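Local coordinates for VAO-type flavoprotein oxidase VAO615 (Myceliophthora thermophila, PDB 6F72) that binds FAD bicovalently and probably acts as an oxidoreductase whose reduced flavin reacts rapidly with molecular oxygen, although its substrate is still unknown, at residues S415-R420 with G512-L517; E529-D534 with V554-G559. All coordinates share one frame; numbering follows the deposited sequence.

Contact 1: residues S415-R420 with G512-L517; sequences SRIIPR and GGSVYL. With FAD (flavin-adenine dinucleotide), chain E.
The guanidinium of Arg416 lies flat on the backbone of Gly513 and Ser514, with Ser514 N 3.5 Å above its centre and Val515 CG2 in its plane at the edge. Its chain is bent at chi2 (72°), which turns CD toward the loop, 3.4 Å from Ser514 O; a salt bridge to Asp507 and a hydrogen bond to Thr510 hold the charged end. Ile417 and Ser514 form a single antiparallel hydrogen-bonded pair, Ile417 N to Ser514 O at 2.8 Å and Ser514 N to Ile417 O at 3.2 Å. An irregular loop thus docks on 412-419, an edge strand of the seven-stranded antiparallel sheet. Glycine suits position 513, next to this pair, because a CB there would run into Ile417 O, while its CA fits tightly against Pro419 CD at 3.5 Å. Further along, Ile417 CD1 packs obliquely on Tyr516 CB at 3.9 Å, and Ser415 OG, also hydrogen-bonded to Glu519 O, accepts a weak bond from Tyr516 N. Tyrosine suits position 516: CG stands anti to the backbone N (chi1 179°), and the ring carries OH to flavin O2, 2.6 Å away, a bond donated by the phenol within the FAD pocket.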
ATOM      1  N   SER A 415      10.746   2.710   3.213  1.00 22.28           N
ATOM      2  CA  SER A 415      10.895   1.280   3.407  1.00 22.18           C
ATOM      3  C   SER A 415      12.227   0.731   2.940  1.00 22.41           C
ATOM      4  O   SER A 415      12.887   1.253   2.025  1.00 22.44           O
ATOM      5  CB  SER A 415       9.771   0.497   2.692  1.00 21.79           C
ATOM      6  OG  SER A 415       9.820   0.737   1.295  1.00 21.47           O
ATOM      7  N   ARG A 416      12.599  -0.365   3.569  1.00 22.57           N
ATOM      8  CA  ARG A 416      13.649  -1.183   3.031  1.00 22.80           C
ATOM      9  C   ARG A 416      13.219  -2.632   3.152  1.00 22.78           C
ATOM     10  O   ARG A 416      12.702  -3.043   4.200  1.00 22.95           O
ATOM     11  CB  ARG A 416      14.969  -0.891   3.763  1.00 23.31           C
ATOM     12  CG  ARG A 416      16.209  -1.331   3.002  1.00 23.66           C
ATOM     13  CD  ARG A 416      16.510  -0.465   1.785  1.00 23.53           C
ATOM     14  NE  ARG A 416      17.738  -0.939   1.175  1.00 23.87           N
ATOM     15  CZ  ARG A 416      18.142  -0.702  -0.069  1.00 23.90           C
ATOM     16  NH1 ARG A 416      17.405   0.018  -0.908  1.00 23.48           N
ATOM     17  NH2 ARG A 416      19.310  -1.218  -0.474  1.00 24.33           N
ATOM     18  N   ILE A 417      13.351  -3.370   2.048  1.00 22.59           N
ATOM     19  CA  ILE A 417      13.322  -4.820   2.080  1.00 22.72           C
ATOM     20  C   ILE A 417      14.760  -5.215   2.400  1.00 23.22           C
ATOM     21  O   ILE A 417      15.683  -4.877   1.658  1.00 23.15           O
ATOM     22  CB  ILE A 417      12.865  -5.437   0.744  1.00 22.45           C
ATOM     23  CG1 ILE A 417      11.395  -5.090   0.485  1.00 22.06           C
ATOM     24  CG2 ILE A 417      13.019  -6.951   0.767  1.00 22.62           C
ATOM     25  CD1 ILE A 417      11.074  -4.801  -0.960  1.00 21.83           C
ATOM     26  N   ILE A 418      14.918  -5.890   3.535  1.00 23.71           N
ATOM     27  CA  ILE A 418      16.230  -6.232   4.095  1.00 24.49           C
ATOM     28  C   ILE A 418      16.537  -7.730   3.864  1.00 24.92           C
ATOM     29  O   ILE A 418      15.845  -8.588   4.420  1.00 24.83           O
ATOM     30  CB  ILE A 418      16.318  -5.851   5.600  1.00 24.75           C
ATOM     31  CG1 ILE A 418      15.990  -4.350   5.800  1.00 24.52           C
ATOM     32  CG2 ILE A 418      17.690  -6.196   6.175  1.00 25.34           C
ATOM     33  CD1 ILE A 418      15.880  -3.882   7.243  1.00 24.80           C
ATOM     34  N   PRO A 419      17.563  -8.038   3.035  1.00 25.51           N
ATOM     35  CA  PRO A 419      17.999  -9.434   2.778  1.00 26.19           C
ATOM     36  C   PRO A 419      18.308 -10.225   4.048  1.00 27.08           C
ATOM     37  O   PRO A 419      18.886  -9.679   4.988  1.00 27.56           O
ATOM     38  CB  PRO A 419      19.286  -9.274   1.958  1.00 26.35           C
ATOM     39  CG  PRO A 419      19.222  -7.916   1.366  1.00 25.98           C
ATOM     40  CD  PRO A 419      18.260  -7.071   2.166  1.00 25.56           C
ATOM     41  N   ARG A 420      17.912 -11.493   4.066  1.00 27.77           N
ATOM     42  CA  ARG A 420      18.293 -12.449   5.122  1.00 28.78           C
ATOM     43  C   ARG A 420      19.803 -12.536   5.393  1.00 29.26           C
ATOM     44  O   ARG A 420      20.219 -12.656   6.557  1.00 29.84           O
ATOM     45  CB  ARG A 420      17.777 -13.840   4.770  1.00 29.51           C
ATOM     46  CG  ARG A 420      17.752 -14.814   5.933  1.00 30.88           C
ATOM     47  CD  ARG A 420      17.549 -16.233   5.433  1.00 31.86           C
ATOM     48  NE  ARG A 420      16.543 -16.939   6.229  1.00 32.78           N
ATOM     49  CZ  ARG A 420      15.295 -17.182   5.845  1.00 32.84           C
ATOM     50  NH1 ARG A 420      14.853 -16.795   4.657  1.00 32.80           N
ATOM     51  NH2 ARG A 420      14.468 -17.816   6.663  1.00 33.48           N
ATOM     52  N   GLY A 512      22.119  -4.708  -1.235  1.00 24.19           N
ATOM     53  CA  GLY A 512      21.404  -5.887  -1.799  1.00 23.89           C
ATOM     54  C   GLY A 512      19.912  -5.896  -1.515  1.00 23.27           C
ATOM     55  O   GLY A 512      19.174  -6.736  -2.024  1.00 23.08           O
ATOM     56  N   GLY A 513      19.467  -4.971  -0.673  1.00 23.09           N
ATOM     57  CA  GLY A 513      18.047  -4.759  -0.417  1.00 22.55           C
ATOM     58  C   GLY A 513      17.415  -3.844  -1.444  1.00 22.14           C
ATOM     59  O   GLY A 513      18.026  -3.509  -2.464  1.00 22.24           O
ATOM     60  N   SER A 514      16.179  -3.437  -1.186  1.00 21.76           N
ATOM     61  CA  SER A 514      15.477  -2.562  -2.120  1.00 21.47           C
ATOM     62  C   SER A 514      14.438  -1.744  -1.367  1.00 21.27           C
ATOM     63  O   SER A 514      14.224  -1.959  -0.166  1.00 21.31           O
ATOM     64  CB  SER A 514      14.817  -3.387  -3.237  1.00 21.24           C
ATOM     65  OG  SER A 514      13.717  -4.108  -2.720  1.00 20.98           O
ATOM     66  N   VAL A 515      13.804  -0.815  -2.081  1.00 21.12           N
ATOM     67  CA  VAL A 515      12.725  -0.000  -1.519  1.00 20.93           C
ATOM     68  C   VAL A 515      11.420  -0.504  -2.124  1.00 20.58           C
ATOM     69  O   VAL A 515      11.267  -0.618  -3.349  1.00 20.56           O
ATOM     70  CB  VAL A 515      12.971   1.528  -1.686  1.00 21.10           C
ATOM     71  CG1 VAL A 515      11.933   2.367  -0.938  1.00 20.89           C
ATOM     72  CG2 VAL A 515      14.342   1.907  -1.141  1.00 21.49           C
ATOM     73  N   TYR A 516      10.514  -0.890  -1.235  1.00 20.43           N
ATOM     74  CA  TYR A 516       9.204  -1.376  -1.608  1.00 20.07           C
ATOM     75  C   TYR A 516       8.462  -0.220  -2.289  1.00 19.94           C
ATOM     76  O   TYR A 516       8.343   0.874  -1.710  1.00 19.90           O
ATOM     77  CB  TYR A 516       8.496  -1.892  -0.359  1.00 20.04           C
ATOM     78  CG  TYR A 516       7.086  -2.425  -0.540  1.00 19.88           C
ATOM     79  CD1 TYR A 516       6.662  -3.032  -1.741  1.00 19.79           C
ATOM     80  CD2 TYR A 516       6.173  -2.359   0.517  1.00 19.90           C
ATOM     81  CE1 TYR A 516       5.359  -3.523  -1.875  1.00 19.67           C
ATOM     82  CE2 TYR A 516       4.879  -2.847   0.393  1.00 19.80           C
ATOM     83  CZ  TYR A 516       4.473  -3.442  -0.795  1.00 19.71           C
ATOM     84  OH  TYR A 516       3.167  -3.914  -0.899  1.00 19.64           O
ATOM     85  N   LEU A 517       8.008  -0.438  -3.531  1.00 19.80           N
ATOM     86  CA  LEU A 517       7.428   0.662  -4.338  1.00 19.73           C
ATOM     87  C   LEU A 517       6.146   1.248  -3.728  1.00 19.70           C
ATOM     88  O   LEU A 517       5.759   2.393  -4.037  1.00 19.62           O
ATOM     89  CB  LEU A 517       7.201   0.226  -5.797  1.00 19.65           C
ATOM     90  CG  LEU A 517       6.093  -0.778  -6.148  1.00 19.53           C
ATOM     91  CD1 LEU A 517       4.718  -0.095  -6.232  1.00 19.30           C
ATOM     92  CD2 LEU A 517       6.394  -1.549  -7.437  1.00 19.57           C
TER
HETATM   93  PA  FAD E 601      -4.839   3.703  -4.047  1.00 27.71           P
HETATM   94  O1A FAD E 601      -4.101   4.939  -3.600  1.00 29.18           O
HETATM   95  O2A FAD E 601      -6.288   3.884  -4.403  1.00 28.96           O
HETATM   96  O5B FAD E 601      -4.043   3.066  -5.289  1.00 27.29           O
HETATM   97  C5B FAD E 601      -2.619   2.961  -5.301  1.00 25.55           C
HETATM   98  C4B FAD E 601      -2.075   2.924  -6.725  1.00 24.27           C
HETATM   99  O4B FAD E 601      -2.674   1.840  -7.440  1.00 24.31           O
HETATM  100  C3B FAD E 601      -2.356   4.171  -7.540  1.00 23.62           C
HETATM  101  O3B FAD E 601      -1.220   4.375  -8.390  1.00 22.80           O
HETATM  102  C2B FAD E 601      -3.565   3.817  -8.389  1.00 23.16           C
HETATM  103  O2B FAD E 601      -3.570   4.522  -9.633  1.00 22.94           O
HETATM  104  C1B FAD E 601      -3.385   2.322  -8.593  1.00 23.87           C
HETATM  105  N9A FAD E 601      -4.649   1.553  -8.690  1.00 23.54           N
HETATM  106  C8A FAD E 601      -5.440   1.203  -7.653  1.00 23.37           C
HETATM  107  N7A FAD E 601      -6.495   0.467  -8.082  1.00 23.09           N
HETATM  108  C5A FAD E 601      -6.376   0.333  -9.412  1.00 23.16           C
HETATM  109  C6A FAD E 601      -7.152  -0.328 -10.485  1.00 22.71           C
HETATM  110  N6A FAD E 601      -8.291  -0.987 -10.178  1.00 22.98           N
HETATM  111  N1A FAD E 601      -6.697  -0.233 -11.755  1.00 22.39           N
HETATM  112  C2A FAD E 601      -5.563   0.431 -12.069  1.00 23.03           C
HETATM  113  N3A FAD E 601      -4.800   1.052 -11.135  1.00 23.47           N
HETATM  114  C4A FAD E 601      -5.150   1.039  -9.816  1.00 23.16           C
HETATM  115  N1  FAD E 601       1.184  -2.489   2.024  1.00 30.38           N
HETATM  116  C2  FAD E 601       1.657  -3.720   2.343  1.00 30.63           C
HETATM  117  O2  FAD E 601       2.308  -4.362   1.485  1.00 30.15           O
HETATM  118  N3  FAD E 601       1.449  -4.269   3.561  1.00 31.27           N
HETATM  119  C4  FAD E 601       0.777  -3.654   4.548  1.00 30.35           C
HETATM  120  O4  FAD E 601       0.612  -4.201   5.661  1.00 30.68           O
HETATM  121  C4X FAD E 601       0.220  -2.312   4.269  1.00 29.87           C
HETATM  122  N5  FAD E 601      -0.480  -1.628   5.199  1.00 29.64           N
HETATM  123  C5X FAD E 601      -0.988  -0.388   4.942  1.00 28.29           C
HETATM  124  C6  FAD E 601      -1.721   0.307   5.928  1.00 25.79           C
HETATM  125  C7  FAD E 601      -2.238   1.587   5.630  1.00 25.45           C
HETATM  126  C7M FAD E 601      -3.016   2.321   6.707  1.00 26.35           C
HETATM  127  C8  FAD E 601      -2.021   2.200   4.269  1.00 24.56           C
HETATM  128  C8M FAD E 601      -2.618   3.526   3.819  1.00 20.20           C
HETATM  129  C9  FAD E 601      -1.298   1.495   3.313  1.00 26.36           C
HETATM  130  C9A FAD E 601      -0.771   0.230   3.590  1.00 27.54           C
HETATM  131  N10 FAD E 601      -0.054  -0.481   2.599  1.00 28.38           N
HETATM  132  C10 FAD E 601       0.472  -1.752   2.915  1.00 29.56           C
HETATM  133  C1' FAD E 601       0.205   0.137   1.300  1.00 27.94           C
HETATM  134  C2' FAD E 601      -0.571  -0.335   0.106  1.00 27.79           C
HETATM  135  O2' FAD E 601      -0.055  -1.610  -0.268  1.00 29.04           O
HETATM  136  C3' FAD E 601      -0.298   0.698  -0.981  1.00 26.83           C
HETATM  137  O3' FAD E 601      -0.501   2.038  -0.484  1.00 27.33           O
HETATM  138  C4' FAD E 601      -1.170   0.457  -2.204  1.00 25.74           C
HETATM  139  O4' FAD E 601      -0.720   1.286  -3.278  1.00 24.49           O
HETATM  140  C5' FAD E 601      -2.652   0.674  -1.894  1.00 26.27           C
HETATM  141  O5' FAD E 601      -3.447   0.547  -3.062  1.00 27.08           O
HETATM  142  P   FAD E 601      -4.976   1.039  -3.036  1.00 26.78           P
HETATM  143  O1P FAD E 601      -5.641   0.479  -1.811  1.00 24.13           O
HETATM  144  O2P FAD E 601      -5.508   0.772  -4.425  1.00 27.14           O
HETATM  145  O3P FAD E 601      -4.795   2.634  -2.850  1.00 27.06           O

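Contact 2: residues E529-D534 with V554-G559; sequences ESFYGD and VKTGVG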
ATOM      1  N   GLU A 529      15.815   2.255 -10.124  1.00 23.86           N
ATOM      2  CA  GLU A 529      16.678   1.146  -9.779  1.00 24.21           C
ATOM      3  C   GLU A 529      16.162   0.419  -8.544  1.00 23.71           C
ATOM      4  O   GLU A 529      16.188  -0.807  -8.496  1.00 23.64           O
ATOM      5  CB  GLU A 529      18.121   1.628  -9.593  1.00 25.20           C
ATOM      6  CG  GLU A 529      19.080   0.605  -9.018  1.00 26.03           C
ATOM      7  CD  GLU A 529      20.381   1.243  -8.567  1.00 27.04           C
ATOM      8  OE1 GLU A 529      21.092   1.829  -9.428  1.00 27.81           O
ATOM      9  OE2 GLU A 529      20.704   1.166  -7.349  1.00 27.48           O
ATOM     10  N   SER A 530      15.672   1.159  -7.560  1.00 23.36           N
ATOM     11  CA  SER A 530      15.319   0.524  -6.308  1.00 23.08           C
ATOM     12  C   SER A 530      13.958  -0.182  -6.328  1.00 22.56           C
ATOM     13  O   SER A 530      13.801  -1.241  -5.705  1.00 22.49           O
ATOM     14  CB  SER A 530      15.395   1.513  -5.171  1.00 23.37           C
ATOM     15  OG  SER A 530      15.459   0.800  -3.958  1.00 23.66           O
ATOM     16  N   PHE A 531      12.981   0.385  -7.035  1.00 22.06           N
ATOM     17  CA  PHE A 531      11.651  -0.231  -7.079  1.00 21.60           C
ATOM     18  C   PHE A 531      11.594  -1.416  -8.038  1.00 21.52           C
ATOM     19  O   PHE A 531      10.919  -2.402  -7.759  1.00 21.43           O
ATOM     20  CB  PHE A 531      10.551   0.770  -7.481  1.00 21.41           C
ATOM     21  CG  PHE A 531      10.340   1.917  -6.519  1.00 21.31           C
ATOM     22  CD1 PHE A 531      10.963   1.968  -5.278  1.00 21.34           C
ATOM     23  CD2 PHE A 531       9.422   2.938  -6.851  1.00 21.28           C
ATOM     24  CE1 PHE A 531      10.738   3.027  -4.412  1.00 21.36           C
ATOM     25  CE2 PHE A 531       9.179   3.989  -5.981  1.00 21.15           C
ATOM     26  CZ  PHE A 531       9.848   4.038  -4.768  1.00 21.26           C
ATOM     27  N   TYR A 532      12.288  -1.301  -9.168  1.00 21.60           N
ATOM     28  CA  TYR A 532      12.122  -2.226 -10.284  1.00 21.60           C
ATOM     29  C   TYR A 532      13.367  -3.048 -10.607  1.00 21.89           C
ATOM     30  O   TYR A 532      13.245  -4.200 -11.028  1.00 21.99           O
ATOM     31  CB  TYR A 532      11.614  -1.475 -11.520  1.00 21.55           C
ATOM     32  CG  TYR A 532      10.405  -0.625 -11.232  1.00 21.16           C
ATOM     33  CD1 TYR A 532       9.132  -1.207 -11.030  1.00 20.95           C
ATOM     34  CD2 TYR A 532      10.515   0.759 -11.149  1.00 21.18           C
ATOM     35  CE1 TYR A 532       8.010  -0.414 -10.758  1.00 20.73           C
ATOM     36  CE2 TYR A 532       9.410   1.555 -10.880  1.00 20.90           C
ATOM     37  CZ  TYR A 532       8.157   0.970 -10.686  1.00 20.73           C
ATOM     38  OH  TYR A 532       7.058   1.764 -10.403  1.00 20.49           O
ATOM     39  N   GLY A 533      14.553  -2.474 -10.394  1.00 22.14           N
ATOM     40  CA  GLY A 533      15.809  -3.198 -10.659  1.00 22.47           C
ATOM     41  C   GLY A 533      15.937  -3.628 -12.115  1.00 22.68           C
ATOM     42  O   GLY A 533      15.594  -2.863 -13.031  1.00 22.60           O
ATOM     43  N   ASP A 534      16.416  -4.858 -12.329  1.00 22.91           N
ATOM     44  CA  ASP A 534      16.687  -5.348 -13.680  1.00 23.30           C
ATOM     45  C   ASP A 534      15.406  -5.602 -14.495  1.00 23.04           C
ATOM     46  O   ASP A 534      15.447  -5.498 -15.715  1.00 23.37           O
ATOM     47  CB  ASP A 534      17.631  -6.578 -13.667  1.00 23.79           C
ATOM     48  CG  ASP A 534      18.997  -6.267 -13.051  1.00 24.29           C
ATOM     49  OD1 ASP A 534      19.548  -5.181 -13.334  1.00 24.51           O
ATOM     50  OD2 ASP A 534      19.525  -7.109 -12.276  1.00 24.56           O
ATOM     51  N   VAL A 554       1.718   7.522 -13.331  1.00 23.09           N
ATOM     52  CA  VAL A 554       1.852   7.652 -11.875  1.00 22.67           C
ATOM     53  C   VAL A 554       3.303   8.033 -11.580  1.00 22.64           C
ATOM     54  O   VAL A 554       4.218   7.556 -12.268  1.00 22.90           O
ATOM     55  CB  VAL A 554       1.438   6.371 -11.082  1.00 22.36           C
ATOM     56  CG1 VAL A 554      -0.074   6.133 -11.104  1.00 22.39           C
ATOM     57  CG2 VAL A 554       2.162   5.124 -11.589  1.00 22.31           C
ATOM     58  N   LYS A 555       3.512   8.865 -10.561  1.00 22.48           N
ATOM     59  CA  LYS A 555       4.849   9.238 -10.099  1.00 22.44           C
ATOM     60  C   LYS A 555       5.553   7.970  -9.624  1.00 22.11           C
ATOM     61  O   LYS A 555       4.956   7.160  -8.897  1.00 21.91           O
ATOM     62  CB  LYS A 555       4.783  10.280  -8.968  1.00 22.55           C
ATOM     63  CG  LYS A 555       6.142  10.823  -8.495  1.00 22.75           C
ATOM     64  CD  LYS A 555       6.786  11.719  -9.557  1.00 23.28           C
ATOM     65  CE  LYS A 555       8.118  12.321  -9.119  1.00 23.52           C
ATOM     66  NZ  LYS A 555       7.954  13.162  -7.903  1.00 23.70           N
ATOM     67  N   THR A 556       6.804   7.818 -10.062  1.00 22.10           N
ATOM     68  CA  THR A 556       7.640   6.612  -9.875  1.00 21.88           C
ATOM     69  C   THR A 556       7.105   5.340 -10.550  1.00 21.77           C
ATOM     70  O   THR A 556       7.601   4.238 -10.270  1.00 21.74           O
ATOM     71  CB  THR A 556       8.014   6.301  -8.396  1.00 21.68           C
ATOM     72  OG1 THR A 556       6.923   5.651  -7.725  1.00 21.31           O
ATOM     73  CG2 THR A 556       8.491   7.556  -7.625  1.00 21.77           C
ATOM     74  N   GLY A 557       6.130   5.486 -11.448  1.00 21.81           N
ATOM     75  CA  GLY A 557       5.594   4.344 -12.189  1.00 21.68           C
ATOM     76  C   GLY A 557       6.450   3.953 -13.379  1.00 22.01           C
ATOM     77  O   GLY A 557       7.222   4.775 -13.892  1.00 22.21           O
ATOM     78  N   VAL A 558       6.296   2.710 -13.850  1.00 22.00           N
ATOM     79  CA  VAL A 558       6.988   2.295 -15.061  1.00 22.48           C
ATOM     80  C   VAL A 558       6.539   3.200 -16.208  1.00 22.98           C
ATOM     81  O   VAL A 558       5.342   3.359 -16.441  1.00 23.05           O
ATOM     82  CB  VAL A 558       6.734   0.796 -15.409  1.00 22.36           C
ATOM     83  CG1 VAL A 558       7.347   0.432 -16.757  1.00 22.69           C
ATOM     84  CG2 VAL A 558       7.259  -0.116 -14.307  1.00 22.06           C
ATOM     85  N   GLY A 559       7.506   3.806 -16.893  1.00 23.53           N
ATOM     86  CA  GLY A 559       7.229   4.648 -18.052  1.00 24.34           C
ATOM     87  C   GLY A 559       6.717   6.039 -17.706  1.00 24.81           C
ATOM     88  O   GLY A 559       6.214   6.750 -18.586  1.00 25.14           O
TER
HETATM   89  O   HOH W   1       4.961   1.070 -11.888  1.00 16.48           O
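Tyr532 reaches across from helix 527-532 to the backbone of Thr556, its OH donating a short hydrogen bond, 2.5 Å, to Thr556 O. The bond lies in the carbonyl plane on a lone pair, and the oxygen sits at the edge of the ring. With CG anti to its own carbonyl carbon (chi1 -51°), the ring heads toward the loop. It is clamped on both faces: Val558 CG2 makes a CH-pi contact 3.9 Å from its centroid, 22° off the normal, and Phe531 CB covers the opposite face. A branched valine suits this place because one methyl can settle on the ring. Phe531 meets the loop differently, by its rim: CE2 is 3.3 Å from Thr556 OG1, which lies in the ring plane. That hydroxyl is already committed to Lys555 O at 2.7 Å within the type II turn Val554-Gly557, whose first residue touches FAD. Glycine closes the turn because a CB on Gly557 would clash with Val554 CG2.

Beside this close packing the contact is looser, and a water takes the place of direct contact: it donates to Tyr532 OH at 2.7 Å and accepts from Val558 N at 2.9 Å. The phenol oxygen therefore bridges two parts of the loop, one directly and one through a water. A phenylalanine in place of Tyr532 would probably leave Thr556 O without this donor and the water without its acceptor, weakening the loop's hold on the helix. Thr556 also rests on Trp527, at the start of the same helix. Helix 536-546 packs on the same pair, Tyr536 and Leu539 each touching both Tyr532 and Val558, and the loop runs on to strand 563-565.

Both contacts are largely buried, and each anchors a loop that has a residue in the FAD pocket, but they use different elements. Contact 1 ties its loop to a strand at the edge of a sheet, through paired backbone bonds and an arginine guanidinium laid flat on the loop backbone, and is exposed at Gly512. Contact 2 ties a loop to a helix, so aromatic side chains rather than backbone pairing bridge the wider gap. The two meet directly, their centres about 14 Å apart: Ser530 OG is 3.0 Å from Val515 N, a probable hydrogen bond, and Phe531 packs on Leu517. Helix 527-532 thus touches the loops of both contacts.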